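DUF4785 domain-containing protein (Legionella pneumophila subsp. pneumophila, PDB 4KH9) is of unknown function but binds calcium and is built from three domains, the central and C-terminal ones of the E-set class. Local coordinates at residues T190-D196 / V244-Y248. Residues are numbered along the deposited sequence; the frame is centred on the assembly and turned at random.
Sequences TEYDVND and VQTEY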
ATOM      1  N   THR A 190      28.607   4.148  -3.899  1.00 59.75           N
ATOM      2  CA  THR A 190      28.647   3.293  -5.091  1.00 58.78           C
ATOM      3  C   THR A 190      27.525   3.612  -6.099  1.00 60.33           C
ATOM      4  O   THR A 190      26.375   3.852  -5.719  1.00 59.98           O
ATOM      5  CB  THR A 190      28.525   1.814  -4.651  1.00 68.18           C
ATOM      6  OG1 THR A 190      29.461   1.516  -3.613  1.00 71.79           O
ATOM      7  CG2 THR A 190      28.711   0.838  -5.791  1.00 67.04           C
ATOM      8  N   GLU A 191      27.861   3.537  -7.388  1.00 54.98           N
ATOM      9  CA  GLU A 191      26.930   3.707  -8.502  1.00 54.10           C
ATOM     10  C   GLU A 191      26.686   2.330  -9.089  1.00 54.32           C
ATOM     11  O   GLU A 191      27.630   1.691  -9.579  1.00 54.75           O
ATOM     12  CB  GLU A 191      27.464   4.709  -9.559  1.00 56.47           C
ATOM     13  CG  GLU A 191      27.579   6.156  -9.085  1.00 69.75           C
ATOM     14  CD  GLU A 191      26.287   6.906  -8.812  1.00103.32           C
ATOM     15  OE1 GLU A 191      25.336   6.790  -9.619  1.00100.97           O
ATOM     16  OE2 GLU A 191      26.249   7.661  -7.814  1.00108.88           O
ATOM     17  N   TYR A 192      25.452   1.824  -8.946  1.00 46.29           N
ATOM     18  CA  TYR A 192      25.124   0.485  -9.449  1.00 44.71           C
ATOM     19  C   TYR A 192      24.568   0.552 -10.855  1.00 41.15           C
ATOM     20  O   TYR A 192      24.036   1.592 -11.260  1.00 37.88           O
ATOM     21  CB  TYR A 192      24.089  -0.222  -8.540  1.00 46.08           C
ATOM     22  CG  TYR A 192      24.508  -0.395  -7.094  1.00 48.32           C
ATOM     23  CD1 TYR A 192      25.545  -1.255  -6.743  1.00 50.42           C
ATOM     24  CD2 TYR A 192      23.829   0.259  -6.072  1.00 49.01           C
ATOM     25  CE1 TYR A 192      25.916  -1.438  -5.410  1.00 51.90           C
ATOM     26  CE2 TYR A 192      24.179   0.071  -4.735  1.00 49.96           C
ATOM     27  CZ  TYR A 192      25.234  -0.770  -4.409  1.00 58.71           C
ATOM     28  OH  TYR A 192      25.600  -0.959  -3.094  1.00 61.66           O
ATOM     29  N   ASP A 193      24.672  -0.572 -11.567  1.00 36.64           N
ATOM     30  CA  ASP A 193      24.060  -0.850 -12.855  1.00 36.80           C
ATOM     31  C   ASP A 193      23.104  -2.000 -12.664  1.00 41.58           C
ATOM     32  O   ASP A 193      23.525  -3.115 -12.344  1.00 42.66           O
ATOM     33  CB  ASP A 193      25.058  -1.147 -13.967  1.00 39.53           C
ATOM     34  CG  ASP A 193      24.323  -1.292 -15.315  1.00 48.01           C
ATOM     35  OD1 ASP A 193      23.577  -0.362 -15.688  1.00 45.74           O
ATOM     36  OD2 ASP A 193      24.392  -2.381 -15.914  1.00 58.04           O
ATOM     37  N   VAL A 194      21.808  -1.722 -12.797  1.00 37.42           N
ATOM     38  CA  VAL A 194      20.757  -2.704 -12.546  1.00 35.97           C
ATOM     39  C   VAL A 194      20.112  -3.162 -13.863  1.00 39.67           C
ATOM     40  O   VAL A 194      19.775  -2.331 -14.688  1.00 37.75           O
ATOM     41  CB  VAL A 194      19.696  -2.110 -11.571  1.00 38.47           C
ATOM     42  CG1 VAL A 194      18.575  -3.105 -11.292  1.00 37.64           C
ATOM     43  CG2 VAL A 194      20.345  -1.672 -10.254  1.00 38.19           C
ATOM     44  N   ASN A 195      19.908  -4.480 -14.011  1.00 38.43           N
ATOM     45  CA  ASN A 195      19.231  -5.081 -15.146  1.00 40.69           C
ATOM     46  C   ASN A 195      18.196  -6.117 -14.664  1.00 46.57           C
ATOM     47  O   ASN A 195      17.217  -6.353 -15.370  1.00 49.53           O
ATOM     48  CB  ASN A 195      20.228  -5.718 -16.116  1.00 44.54           C
ATOM     49  CG  ASN A 195      21.082  -4.734 -16.886  1.00 67.23           C
ATOM     50  OD1 ASN A 195      20.579  -3.897 -17.644  1.00 62.75           O
ATOM     51  ND2 ASN A 195      22.400  -4.834 -16.736  1.00 57.63           N
ATOM     52  N   ASP A 196      18.403  -6.731 -13.475  1.00 38.96           N
ATOM     53  CA  ASP A 196      17.463  -7.723 -12.981  1.00 37.57           C
ATOM     54  C   ASP A 196      16.481  -7.044 -12.011  1.00 37.62           C
ATOM     55  O   ASP A 196      16.793  -6.815 -10.828  1.00 35.20           O
ATOM     56  CB  ASP A 196      18.211  -8.920 -12.341  1.00 39.55           C
ATOM     57  CG  ASP A 196      17.358 -10.138 -11.992  1.00 48.48           C
ATOM     58  OD1 ASP A 196      16.143 -10.119 -12.282  1.00 50.75           O
ATOM     59  OD2 ASP A 196      17.906 -11.102 -11.411  1.00 49.88           O
ATOM     60  N   VAL A 244      14.700  -6.497  -6.833  1.00 25.32           N
ATOM     61  CA  VAL A 244      15.846  -6.071  -7.617  1.00 26.81           C
ATOM     62  C   VAL A 244      17.101  -6.909  -7.211  1.00 33.95           C
ATOM     63  O   VAL A 244      17.370  -7.114  -6.010  1.00 32.59           O
ATOM     64  CB  VAL A 244      16.054  -4.555  -7.384  1.00 32.48           C
ATOM     65  CG1 VAL A 244      17.366  -4.058  -7.963  1.00 33.83           C
ATOM     66  CG2 VAL A 244      14.875  -3.740  -7.939  1.00 32.27           C
ATOM     67  N   GLN A 245      17.882  -7.331  -8.209  1.00 30.87           N
ATOM     68  CA  GLN A 245      19.156  -7.976  -7.931  1.00 32.27           C
ATOM     69  C   GLN A 245      20.241  -7.464  -8.889  1.00 39.90           C
ATOM     70  O   GLN A 245      19.993  -7.330 -10.075  1.00 38.04           O
ATOM     71  CB  GLN A 245      19.088  -9.505  -7.979  1.00 32.99           C
ATOM     72  CG  GLN A 245      20.391 -10.112  -7.450  1.00 42.95           C
ATOM     73  CD  GLN A 245      20.355 -11.574  -7.189  1.00 53.52           C
ATOM     74  OE1 GLN A 245      19.597 -12.064  -6.363  1.00 53.32           O
ATOM     75  NE2 GLN A 245      21.286 -12.282  -7.778  1.00 50.97           N
ATOM     76  N   THR A 246      21.421  -7.140  -8.357  1.00 40.09           N
ATOM     77  CA  THR A 246      22.580  -6.777  -9.167  1.00 41.66           C
ATOM     78  C   THR A 246      23.824  -7.307  -8.434  1.00 46.57           C
ATOM     79  O   THR A 246      23.696  -7.974  -7.405  1.00 44.64           O
ATOM     80  CB  THR A 246      22.646  -5.283  -9.530  1.00 49.69           C
ATOM     81  OG1 THR A 246      23.671  -5.121 -10.513  1.00 51.82           O
ATOM     82  CG2 THR A 246      22.914  -4.376  -8.345  1.00 46.51           C
ATOM     83  N   GLU A 247      25.003  -7.083  -9.018  1.00 46.72           N
ATOM     84  CA  GLU A 247      26.279  -7.511  -8.457  1.00 48.66           C
ATOM     85  C   GLU A 247      27.256  -6.374  -8.534  1.00 56.21           C
ATOM     86  O   GLU A 247      27.310  -5.671  -9.541  1.00 56.40           O
ATOM     87  CB  GLU A 247      26.860  -8.766  -9.155  1.00 50.77           C
ATOM     88  CG  GLU A 247      25.957  -9.997  -9.199  1.00 64.78           C
ATOM     89  CD  GLU A 247      24.927 -10.009 -10.320  1.00 95.68           C
ATOM     90  OE1 GLU A 247      25.335 -10.002 -11.504  1.00100.50           O
ATOM     91  OE2 GLU A 247      23.711 -10.044 -10.015  1.00 86.35           O
ATOM     92  N   TYR A 248      28.005  -6.168  -7.460  1.00 55.47           N
ATOM     93  CA  TYR A 248      29.043  -5.155  -7.427  1.00 56.55           C
ATOM     94  C   TYR A 248      30.281  -5.830  -6.871  1.00 61.41           C
ATOM     95  O   TYR A 248      30.384  -6.077  -5.664  1.00 59.50           O
ATOM     96  CB  TYR A 248      28.628  -3.895  -6.660  1.00 58.10           C
ATOM     97  CG  TYR A 248      29.651  -2.794  -6.802  1.00 61.36           C
ATOM     98  CD1 TYR A 248      29.712  -2.015  -7.957  1.00 64.06           C
ATOM     99  CD2 TYR A 248      30.583  -2.548  -5.796  1.00 62.14           C
ATOM    100  CE1 TYR A 248      30.682  -1.024  -8.109  1.00 66.12           C
ATOM    101  CE2 TYR A 248      31.548  -1.552  -5.932  1.00 63.60           C
ATOM    102  CZ  TYR A 248      31.592  -0.790  -7.088  1.00 72.75           C
ATOM    103  OH  TYR A 248      32.534   0.197  -7.209  1.00 76.57           O
TER
HETATM  104  O   HOH W   1      26.097  -2.874 -10.316  1.00 53.27           O
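A backbone hydrogen bond from Gln245 N to Asp196 O joins the end of the loop after strand 178-186 to strand 238-248 in the central, E-set-class beta-sandwich domain; across residues 190-193 the contact illustrates how a side chain and a water can make the polar links instead.

Three polar links join the segments. The Gln245 N to Asp196 O bond is 2.9 Å long and nearly straight, and the same carbonyl oxygen receives a CA-H...O contact from Val244. Farther along, a side chain replaces the backbone: the hydroxyl of Thr246 gives its proton to Asp193 O, with OG1 2.7 Å from the oxygen and tilted 28° from the carbonyl plane. OG1 lies anti to its own backbone N (chi1 -169°), which turns it to the loop. Beyond that the chains part, and a water spans the gap, accepting from Asp193 N and donating to Glu247 O.

Apolar contacts fill in beside these bonds. Val194 and Val244 meet at about a right angle through their CG1 methyls, 3.7 Å apart, next to Leu185 and Ile183 of strand 178-186. The ring of Tyr192 presents its edge, at CE1, to Tyr248 CB, while its hydroxyl is hydrogen-bonded to Thr162.

On the side of the loop turned away from Thr246, Lys215 forms a salt bridge with Asp193 and hydrogen bonds to Val194 O and Asn195 OD1, holding this part of the loop. At the Asp196 end of the contact, the Asp196 side chain lies about 3 Å from a bound calcium ion, close to Asp198, a residue of the same calcium site.

At the far end the exposed ring of Tyr248 receives a CH-pi contact: Thr190 CG2 sits 3.5 Å from the ring centroid, just 8° off the normal.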